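Local coordinates for two-domain protein containing predicted PHP-like metal-dependent phosphoesterase (Bacteroides vulgatus ATCC 8482, PDB 3E38) that probably acts as a metal-dependent phosphoesterase of the PHP family, binding three zinc ions in one site, possibly with exonuclease activity on nucleic acids, at residues S30-V34 with I195-I199. Residues are numbered along the deposited sequence.
Sequences SDGLV and IHQPI. With ZN (zinc ion), chain J.
The His-196 imidazole overlaps the side chain of Asp-31 edge-on: Asp-31 OD2 lies at the ring edge, near its plane. His-196 NE2 binds ZN at 2.1 Å. Asp-31 is bidentate on ZN, with OD2 at 1.8 Å and OD1 at 2.5 Å. Rotamer p at Asp-31 and m at His-196 bring both groups to the metal. His-56 completes the protein ligands, and a cacodylate ion lies beside Asp-31. Both segments are irregular loops, one following strand 17-22 and the other strand 188-192. This is consistent with the PHP fold, in which metal ligands of a multinuclear centre come from strands of a curled sheet and from the loops that follow them. The segments run side by side in the same direction, with CA distances of 4.0 Å for Gly-32 to His-196, 5.3 Å for Leu-33 to Gln-197 and 6.5 Å for Val-34 to Pro-198. Gly-32 is extended (phi/psi -68/169), and after it Leu-33 N donates a hydrogen bond to His-196 O at 2.7 Å. Leu-33 CD1 touches Gln-197 OE1 at 3.2 Å. Val-34 (m) points toward the other loop, and Val-34 CG1 packs on Pro-198 CG at 3.8 Å. Pro-198 also meets Pro-198 of the second subunit.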
# COMPACT_ATOMS: atom_id res chain seq x y z
N SER B 30 31.69 5.03 5.20
CA SER B 30 31.86 6.40 4.65
C SER B 30 30.73 7.21 5.27
O SER B 30 30.64 7.28 6.48
CB SER B 30 31.93 6.56 3.11
OG SER B 30 30.92 5.85 2.43
N ASP B 31 29.85 7.74 4.42
CA ASP B 31 28.75 8.65 4.84
C ASP B 31 27.38 8.00 4.76
O ASP B 31 26.36 8.60 4.96
CB ASP B 31 28.77 10.00 4.06
CG ASP B 31 28.53 9.84 2.56
OD1 ASP B 31 28.65 8.71 2.10
OD2 ASP B 31 28.25 10.85 1.83
N GLY B 32 27.38 6.72 4.46
CA GLY B 32 26.16 5.92 4.50
C GLY B 32 25.66 5.75 5.93
O GLY B 32 26.38 6.00 6.89
N LEU B 33 24.45 5.22 6.08
CA LEU B 33 23.82 5.15 7.41
C LEU B 33 23.46 3.79 7.90
O LEU B 33 22.83 3.65 8.94
CB LEU B 33 22.57 6.06 7.46
CG LEU B 33 22.81 7.57 7.47
CD1 LEU B 33 21.54 8.26 7.11
CD2 LEU B 33 23.38 8.08 8.86
N VAL B 34 23.90 2.78 7.16
CA VAL B 34 23.67 1.37 7.51
C VAL B 34 24.95 0.56 7.57
O VAL B 34 25.98 0.88 6.94
CB VAL B 34 22.71 0.70 6.49
CG1 VAL B 34 21.33 1.39 6.55
CG2 VAL B 34 23.28 0.69 5.01
N ILE B 195 22.70 5.22 -2.72
CA ILE B 195 22.01 5.11 -1.42
C ILE B 195 22.89 5.32 -0.20
O ILE B 195 23.96 4.76 -0.12
CB ILE B 195 21.22 3.75 -1.31
CG1 ILE B 195 20.28 3.79 -0.11
CG2 ILE B 195 22.16 2.53 -1.36
CD1 ILE B 195 19.04 4.70 -0.37
N HIS B 196 22.42 6.20 0.70
CA HIS B 196 23.06 6.47 2.03
C HIS B 196 22.15 6.01 3.15
O HIS B 196 22.57 5.37 4.11
CB HIS B 196 23.40 7.94 2.24
CG HIS B 196 24.45 8.48 1.31
ND1 HIS B 196 24.26 8.55 -0.06
CD2 HIS B 196 25.68 9.00 1.54
CE1 HIS B 196 25.33 9.07 -0.63
NE2 HIS B 196 26.20 9.38 0.31
N GLN B 197 20.86 6.30 2.98
CA GLN B 197 19.86 5.95 3.97
C GLN B 197 19.49 4.49 3.84
O GLN B 197 19.95 3.83 2.94
CB GLN B 197 18.58 6.76 3.72
CG GLN B 197 18.69 8.24 3.90
CD GLN B 197 18.71 8.66 5.35
OE1 GLN B 197 18.48 7.86 6.27
NE2 GLN B 197 19.00 9.94 5.58
N PRO B 198 18.70 3.96 4.78
CA PRO B 198 18.11 2.65 4.45
C PRO B 198 17.32 2.79 3.12
O PRO B 198 16.84 3.88 2.78
CB PRO B 198 17.21 2.34 5.67
CG PRO B 198 17.91 3.09 6.82
CD PRO B 198 18.40 4.38 6.15
N ILE B 199 17.29 1.73 2.31
CA ILE B 199 16.68 1.81 0.99
C ILE B 199 15.20 2.24 1.09
O ILE B 199 14.72 3.06 0.32
CB ILE B 199 16.86 0.47 0.17
CG1 ILE B 199 16.64 0.69 -1.33
CG2 ILE B 199 15.96 -0.66 0.72
CD1 ILE B 199 17.75 1.58 -2.06
ZN ZN J . 28.13 10.20 0.15